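Long-range contacts in probable fatty acyl-CoA transferase Rv3272 (Mycobacterium tuberculosis, PDB 5YIT), which binds fatty acyl-CoAs of varying chain length, palmitoyl-CoA most tightly, and probably acts as a CoA transferase in fatty acid metabolism: residues 256-261 and 312-317; 12-17 and 94-99. All coordinates share one frame; numbering follows the deposited sequence.

Contact 1 (256-261 and 312-317); sequences TADGYI and SKTATE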
ATOM      1  N   THR B 256      28.927  -1.030  10.661  1.00 51.44           N
ATOM      2  CA  THR B 256      29.849  -2.128  10.958  1.00 52.05           C
ATOM      3  C   THR B 256      31.229  -1.879  10.359  1.00 56.55           C
ATOM      4  O   THR B 256      31.517  -0.770   9.930  1.00 61.42           O
ATOM      5  CB  THR B 256      29.299  -3.463  10.484  1.00 48.46           C
ATOM      6  OG1 THR B 256      28.830  -3.328   9.156  1.00 45.05           O
ATOM      7  CG2 THR B 256      28.168  -3.833  11.337  1.00 48.70           C
ATOM      8  N   ALA B 257      32.104  -2.886  10.351  1.00 56.45           N
ATOM      9  CA  ALA B 257      33.424  -2.718   9.720  1.00 61.14           C
ATOM     10  C   ALA B 257      33.289  -2.439   8.236  1.00 65.72           C
ATOM     11  O   ALA B 257      33.989  -1.593   7.703  1.00 70.85           O
ATOM     12  CB  ALA B 257      34.285  -3.931   9.918  1.00 57.35           C
ATOM     13  N   ASP B 258      32.355  -3.126   7.592  1.00 62.74           N
ATOM     14  CA  ASP B 258      32.177  -3.001   6.181  1.00 63.11           C
ATOM     15  C   ASP B 258      30.704  -2.914   5.806  1.00 61.33           C
ATOM     16  O   ASP B 258      30.113  -3.877   5.322  1.00 60.26           O
ATOM     17  CB  ASP B 258      32.866  -4.172   5.485  1.00 64.00           C
ATOM     18  CG  ASP B 258      32.854  -4.053   3.992  1.00 63.41           C
ATOM     19  OD1 ASP B 258      32.588  -2.954   3.456  1.00 64.10           O
ATOM     20  OD2 ASP B 258      33.108  -5.085   3.354  1.00 65.78           O
ATOM     21  N   GLY B 259      30.121  -1.740   5.982  1.00 57.62           N
ATOM     22  CA  GLY B 259      28.744  -1.545   5.548  1.00 53.71           C
ATOM     23  C   GLY B 259      27.797  -1.304   6.694  1.00 51.68           C
ATOM     24  O   GLY B 259      28.214  -1.079   7.834  1.00 50.55           O
ATOM     25  N   TYR B 260      26.506  -1.329   6.389  1.00 50.63           N
ATOM     26  CA  TYR B 260      25.495  -1.072   7.416  1.00 43.84           C
ATOM     27  C   TYR B 260      24.653  -2.273   7.589  1.00 41.76           C
ATOM     28  O   TYR B 260      24.323  -2.971   6.618  1.00 39.21           O
ATOM     29  CB  TYR B 260      24.609   0.091   7.033  1.00 42.61           C
ATOM     30  CG  TYR B 260      25.202   1.412   7.392  1.00 49.97           C
ATOM     31  CD1 TYR B 260      26.053   2.100   6.497  1.00 49.51           C
ATOM     32  CD2 TYR B 260      24.918   1.994   8.629  1.00 51.12           C
ATOM     33  CE1 TYR B 260      26.603   3.319   6.851  1.00 51.12           C
ATOM     34  CE2 TYR B 260      25.455   3.209   8.992  1.00 51.86           C
ATOM     35  CZ  TYR B 260      26.300   3.865   8.104  1.00 56.25           C
ATOM     36  OH  TYR B 260      26.821   5.083   8.457  1.00 62.81           O
ATOM     37  N   ILE B 261      24.295  -2.521   8.838  1.00 37.51           N
ATOM     38  CA  ILE B 261      23.353  -3.584   9.117  1.00 33.04           C
ATOM     39  C   ILE B 261      22.072  -2.999   9.712  1.00 30.84           C
ATOM     40  O   ILE B 261      22.127  -2.025  10.470  1.00 29.07           O
ATOM     41  CB  ILE B 261      23.995  -4.545  10.083  1.00 32.29           C
ATOM     42  CG1 ILE B 261      23.182  -5.820  10.116  1.00 35.17           C
ATOM     43  CG2 ILE B 261      24.138  -3.906  11.449  1.00 32.07           C
ATOM     44  CD1 ILE B 261      23.356  -6.620  11.376  1.00 35.15           C
ATOM     45  N   SER B 312      33.765  -5.015  15.062  1.00 54.63           N
ATOM     46  CA  SER B 312      34.494  -6.280  14.999  1.00 51.46           C
ATOM     47  C   SER B 312      34.230  -7.195  13.806  1.00 50.95           C
ATOM     48  O   SER B 312      35.047  -8.064  13.509  1.00 52.48           O
ATOM     49  CB  SER B 312      34.248  -7.069  16.259  1.00 51.42           C
ATOM     50  OG  SER B 312      34.430  -6.223  17.372  1.00 62.34           O
ATOM     51  N   LYS B 313      33.091  -7.039  13.152  1.00 47.10           N
ATOM     52  CA  LYS B 313      32.754  -7.882  12.024  1.00 52.33           C
ATOM     53  C   LYS B 313      32.160  -7.104  10.876  1.00 51.49           C
ATOM     54  O   LYS B 313      31.758  -5.979  11.051  1.00 57.94           O
ATOM     55  CB  LYS B 313      31.731  -8.900  12.451  1.00 51.97           C
ATOM     56  CG  LYS B 313      32.309  -9.954  13.325  1.00 55.80           C
ATOM     57  CD  LYS B 313      31.214 -10.546  14.172  1.00 55.69           C
ATOM     58  CE  LYS B 313      31.794 -11.453  15.226  1.00 53.95           C
ATOM     59  NZ  LYS B 313      31.849 -12.826  14.675  1.00 56.12           N
ATOM     60  N   THR B 314      32.106  -7.698   9.696  1.00 49.75           N
ATOM     61  CA  THR B 314      31.375  -7.066   8.610  1.00 51.85           C
ATOM     62  C   THR B 314      29.877  -7.262   8.789  1.00 55.51           C
ATOM     63  O   THR B 314      29.419  -8.137   9.496  1.00 53.04           O
ATOM     64  CB  THR B 314      31.779  -7.582   7.229  1.00 43.94           C
ATOM     65  OG1 THR B 314      31.385  -8.942   7.083  1.00 39.84           O
ATOM     66  CG2 THR B 314      33.244  -7.510   7.082  1.00 47.80           C
ATOM     67  N   ALA B 315      29.103  -6.444   8.108  1.00 57.97           N
ATOM     68  CA  ALA B 315      27.664  -6.513   8.189  1.00 55.32           C
ATOM     69  C   ALA B 315      27.108  -7.867   7.794  1.00 52.21           C
ATOM     70  O   ALA B 315      26.179  -8.344   8.404  1.00 50.03           O
ATOM     71  CB  ALA B 315      27.070  -5.457   7.308  1.00 54.42           C
ATOM     72  N   THR B 316      27.673  -8.469   6.758  1.00 49.78           N
ATOM     73  CA  THR B 316      27.241  -9.777   6.318  1.00 50.48           C
ATOM     74  C   THR B 316      27.519 -10.813   7.384  1.00 50.60           C
ATOM     75  O   THR B 316      26.721 -11.703   7.593  1.00 46.98           O
ATOM     76  CB  THR B 316      27.957 -10.191   5.018  1.00 49.91           C
ATOM     77  OG1 THR B 316      28.087  -9.046   4.164  1.00 53.94           O
ATOM     78  CG2 THR B 316      27.185 -11.284   4.294  1.00 40.72           C
ATOM     79  N   GLU B 317      28.657 -10.683   8.053  1.00 51.53           N
ATOM     80  CA  GLU B 317      29.018 -11.585   9.129  1.00 49.17           C
ATOM     81  C   GLU B 317      28.002 -11.440  10.245  1.00 44.04           C
ATOM     82  O   GLU B 317      27.490 -12.410  10.752  1.00 43.10           O
ATOM     83  CB  GLU B 317      30.410 -11.260   9.645  1.00 49.72           C
ATOM     84  CG  GLU B 317      31.542 -11.981   8.941  1.00 58.41           C
ATOM     85  CD  GLU B 317      32.879 -11.237   9.072  1.00 67.05           C
ATOM     86  OE1 GLU B 317      32.926 -10.202   9.749  1.00 68.94           O
ATOM     87  OE2 GLU B 317      33.900 -11.665   8.499  1.00 70.78           O
TER
HETATM   88  O   HOH W   1      29.141  -6.664   4.928  1.00 32.29           O

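Contact 2 (12-17 and 94-99); sequences GFRVLD and DTADVV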
ATOM      1  N   GLY B  12     -15.949 -14.692 -15.521  1.00 52.98           N
ATOM      2  CA  GLY B  12     -17.209 -14.303 -16.126  1.00 53.81           C
ATOM      3  C   GLY B  12     -17.672 -12.893 -15.837  1.00 53.09           C
ATOM      4  O   GLY B  12     -18.719 -12.493 -16.314  1.00 57.04           O
ATOM      5  N   PHE B  13     -16.890 -12.132 -15.095  1.00 51.81           N
ATOM      6  CA  PHE B  13     -17.148 -10.713 -14.976  1.00 53.08           C
ATOM      7  C   PHE B  13     -16.412  -9.932 -16.056  1.00 52.78           C
ATOM      8  O   PHE B  13     -15.344 -10.340 -16.530  1.00 48.31           O
ATOM      9  CB  PHE B  13     -16.676 -10.221 -13.624  1.00 56.34           C
ATOM     10  CG  PHE B  13     -17.575 -10.580 -12.504  1.00 58.53           C
ATOM     11  CD1 PHE B  13     -18.962 -10.501 -12.653  1.00 54.32           C
ATOM     12  CD2 PHE B  13     -17.043 -10.985 -11.285  1.00 54.08           C
ATOM     13  CE1 PHE B  13     -19.806 -10.808 -11.609  1.00 48.54           C
ATOM     14  CE2 PHE B  13     -17.891 -11.284 -10.238  1.00 50.05           C
ATOM     15  CZ  PHE B  13     -19.274 -11.187 -10.401  1.00 49.90           C
ATOM     16  N   ARG B  14     -16.964  -8.789 -16.418  1.00 55.92           N
ATOM     17  CA  ARG B  14     -16.315  -7.947 -17.391  1.00 57.74           C
ATOM     18  C   ARG B  14     -16.116  -6.552 -16.857  1.00 55.69           C
ATOM     19  O   ARG B  14     -17.062  -5.949 -16.379  1.00 54.46           O
ATOM     20  CB  ARG B  14     -17.165  -7.905 -18.638  1.00 63.21           C
ATOM     21  CG  ARG B  14     -16.698  -6.908 -19.669  1.00 66.82           C
ATOM     22  CD  ARG B  14     -17.604  -6.981 -20.868  1.00 68.18           C
ATOM     23  NE  ARG B  14     -17.420  -8.247 -21.577  1.00 69.33           N
ATOM     24  CZ  ARG B  14     -18.153  -8.639 -22.613  1.00 62.67           C
ATOM     25  NH1 ARG B  14     -19.127  -7.846 -23.063  1.00 55.41           N
ATOM     26  NH2 ARG B  14     -17.892  -9.813 -23.202  1.00 54.47           N
ATOM     27  N   VAL B  15     -14.907  -6.017 -17.000  1.00 54.12           N
ATOM     28  CA  VAL B  15     -14.601  -4.666 -16.499  1.00 51.18           C
ATOM     29  C   VAL B  15     -14.188  -3.726 -17.614  1.00 51.01           C
ATOM     30  O   VAL B  15     -13.458  -4.105 -18.495  1.00 55.09           O
ATOM     31  CB  VAL B  15     -13.461  -4.716 -15.473  1.00 45.81           C
ATOM     32  CG1 VAL B  15     -13.373  -3.412 -14.710  1.00 43.88           C
ATOM     33  CG2 VAL B  15     -13.687  -5.855 -14.497  1.00 42.27           C
ATOM     34  N   LEU B  16     -14.622  -2.496 -17.544  1.00 52.17           N
ATOM     35  CA  LEU B  16     -14.219  -1.556 -18.529  1.00 54.33           C
ATOM     36  C   LEU B  16     -13.133  -0.762 -17.890  1.00 58.52           C
ATOM     37  O   LEU B  16     -13.383  -0.006 -16.991  1.00 63.46           O
ATOM     38  CB  LEU B  16     -15.362  -0.637 -18.830  1.00 56.75           C
ATOM     39  CG  LEU B  16     -16.428  -1.156 -19.763  1.00 60.55           C
ATOM     40  CD1 LEU B  16     -16.612  -0.173 -20.886  1.00 62.21           C
ATOM     41  CD2 LEU B  16     -16.012  -2.491 -20.312  1.00 63.33           C
ATOM     42  N   ASP B  17     -11.927  -0.882 -18.397  1.00 57.08           N
ATOM     43  CA  ASP B  17     -10.823  -0.176 -17.826  1.00 55.70           C
ATOM     44  C   ASP B  17     -10.511   0.997 -18.707  1.00 55.79           C
ATOM     45  O   ASP B  17     -10.006   0.836 -19.780  1.00 56.41           O
ATOM     46  CB  ASP B  17      -9.652  -1.159 -17.735  1.00 60.10           C
ATOM     47  CG  ASP B  17      -8.366  -0.540 -17.246  1.00 66.56           C
ATOM     48  OD1 ASP B  17      -8.186   0.641 -17.411  1.00 74.49           O
ATOM     49  OD2 ASP B  17      -7.494  -1.242 -16.734  1.00 58.77           O
ATOM     50  N   ASP B  94     -23.233  -1.393 -21.223  1.00 62.52           N
ATOM     51  CA  ASP B  94     -24.389  -2.149 -20.818  1.00 63.82           C
ATOM     52  C   ASP B  94     -24.083  -3.596 -20.480  1.00 61.80           C
ATOM     53  O   ASP B  94     -24.711  -4.155 -19.583  1.00 59.51           O
ATOM     54  CB  ASP B  94     -25.446  -2.029 -21.887  1.00 70.80           C
ATOM     55  CG  ASP B  94     -25.961  -0.594 -22.027  1.00 80.65           C
ATOM     56  OD1 ASP B  94     -25.517   0.293 -21.259  1.00 90.48           O
ATOM     57  OD2 ASP B  94     -26.819  -0.350 -22.902  1.00 84.12           O
ATOM     58  N   THR B  95     -23.116  -4.198 -21.162  1.00 57.74           N
ATOM     59  CA  THR B  95     -22.750  -5.556 -20.826  1.00 63.53           C
ATOM     60  C   THR B  95     -21.694  -5.677 -19.736  1.00 68.07           C
ATOM     61  O   THR B  95     -21.347  -6.790 -19.320  1.00 68.05           O
ATOM     62  CB  THR B  95     -22.235  -6.356 -22.016  1.00 66.74           C
ATOM     63  OG1 THR B  95     -22.018  -7.698 -21.569  1.00 82.31           O
ATOM     64  CG2 THR B  95     -20.915  -5.808 -22.513  1.00 55.92           C
ATOM     65  N   ALA B  96     -21.165  -4.544 -19.287  1.00 64.56           N
ATOM     66  CA  ALA B  96     -20.073  -4.560 -18.299  1.00 62.05           C
ATOM     67  C   ALA B  96     -20.604  -4.610 -16.884  1.00 62.43           C
ATOM     68  O   ALA B  96     -21.685  -4.083 -16.620  1.00 60.29           O
ATOM     69  CB  ALA B  96     -19.164  -3.361 -18.474  1.00 57.12           C
ATOM     70  N   ASP B  97     -19.851  -5.262 -15.993  1.00 61.56           N
ATOM     71  CA  ASP B  97     -20.204  -5.324 -14.578  1.00 54.69           C
ATOM     72  C   ASP B  97     -19.551  -4.194 -13.796  1.00 52.44           C
ATOM     73  O   ASP B  97     -20.158  -3.622 -12.897  1.00 51.69           O
ATOM     74  CB  ASP B  97     -19.797  -6.659 -13.996  1.00 58.06           C
ATOM     75  CG  ASP B  97     -20.655  -7.792 -14.486  1.00 60.98           C
ATOM     76  OD1 ASP B  97     -21.731  -8.043 -13.883  1.00 67.85           O
ATOM     77  OD2 ASP B  97     -20.236  -8.446 -15.459  1.00 58.79           O
ATOM     78  N   VAL B  98     -18.311  -3.881 -14.150  1.00 50.98           N
ATOM     79  CA  VAL B  98     -17.568  -2.810 -13.490  1.00 50.75           C
ATOM     80  C   VAL B  98     -16.968  -1.830 -14.512  1.00 47.47           C
ATOM     81  O   VAL B  98     -16.548  -2.230 -15.582  1.00 44.10           O
ATOM     82  CB  VAL B  98     -16.438  -3.384 -12.596  1.00 48.03           C
ATOM     83  CG1 VAL B  98     -15.946  -2.320 -11.635  1.00 43.43           C
ATOM     84  CG2 VAL B  98     -16.886  -4.624 -11.839  1.00 45.01           C
ATOM     85  N   VAL B  99     -16.918  -0.555 -14.157  1.00 45.40           N
ATOM     86  CA  VAL B  99     -16.249   0.451 -14.977  1.00 47.48           C
ATOM     87  C   VAL B  99     -15.167   1.127 -14.151  1.00 51.45           C
ATOM     88  O   VAL B  99     -15.414   1.599 -13.044  1.00 57.01           O
ATOM     89  CB  VAL B  99     -17.240   1.507 -15.510  1.00 48.43           C
ATOM     90  CG1 VAL B  99     -16.536   2.758 -16.002  1.00 44.53           C
ATOM     91  CG2 VAL B  99     -18.080   0.917 -16.618  1.00 50.30           C
TER

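Contact 1 (256-261 and 312-317)
Thr256, at the turn between strands 253-256 and 259-264, meets Lys313 and Ala315, at the start of helix 315-324, with every atom of its side chain. CB lies 3.6 Å from the carbonyl O of Lys313. From there the two branches part. The hydroxyl sits between the backbone N and the carbonyl carbon of its own residue (chi1 48°), a torsion that turns OG1 back over the turn, where it donates to Gly259 O at 2.7 Å. It reaches that oxygen from above the carbonyl plane, so Gly259 O is gripped twice, by the amide and the hydroxyl of Thr256, which ties the ends of the turn together. Thr256 OG1 also lies 3.3 Å from Ala315 CB; the nearby Ala315 amide is too poorly angled to bond to it. CG2, the other branch, lies against the Lys313 carbonyl and Ala315 CA.

The one direct hydrogen bond between the segments runs from Ala257 N to Lys313 O, 3.2 Å long and fairly straight at 158°. Farther along, Asp258 touches Thr314 through carbon, CB against CG2, and Asp258 O accepts from a water that in turn accepts from Thr316 N. Ala315 CB also packs 4.2 Å from Ile261 CB, and Ile261 continues onto Trp318 and Val319 of the same helix.

Thr314 is the N-cap of that helix. Its amide donates to Glu317 OE1 at 2.6 Å, and its OG1 accepts a weak bond from Glu317 N, completing a capping box. The cap thus draws on local groups, while the Ala315 methyl packs against both carbon and oxygen atoms of the hairpin; one direct hydrogen bond, to Lys313 O just before the helix, and one water bridge link the segments.

Contact 2 (12-17 and 94-99)
Thr95 and Arg14 begin the contact through their aliphatic parts, Arg14 CD lying 3.9 Å from Thr95 CG2. Arg14 has its main polar partner in Glu37, a salt bridge through NE. The Ala96 methyl meets Leu16, with Ala96 CB 3.7 Å from Leu16 CG.

Asp97 uses both its backbone and its side chain. Its amide donates to Arg14 O at 2.9 Å, in the carbonyl plane, and Val98 N shares the same oxygen at 3.3 Å, so one carbonyl takes two successive amides just where the strand begins. With CG beside the backbone N (chi1 -71°), the Asp97 carboxylate is carried back along segment 12-17: OD2 receives a weak bond from Arg14 N, and Asp97 CG rests 3.7 Å from Phe13 CD1, the ring and carboxylate planes 67° apart. OD1 forms a salt bridge with Arg193.

Val98 then pairs in parallel with Val15. Val98 O accepts from Leu16 N at 2.8 Å, and Val98 CB meets Val15 CG1 on one face of the sheet; Val99 follows on the other, its CG2 lying 3.8 Å from Leu16 CB.

These two strands are the middle pair of the six-stranded parallel sheet of the Rossmann domain. Strand 37-42 flanks 14-17, strand 126-131 flanks 98-101, and helix 173-196 covers the Val98 face through Val186 and Leu190.

How the contacts relate
Both segments of contact 2 come earlier in the chain than those of contact 1. The centres of the contacts stand 54 Å apart, with nearest atoms about 40 Å from each other, flanking the middle of the chain from opposite sides, and they share no helix or sheet. Segments 12-17 and 94-99 join neighbouring strands within the parallel sheet of the large Rossmann domain; segments 256-261 and 312-317 instead join an antiparallel three-stranded sheet to a helix, in a distant part of the fold consistent with the small domain. A flexible linker connects the two domains; each contact lies within one part of the fold, and neither bridges the two.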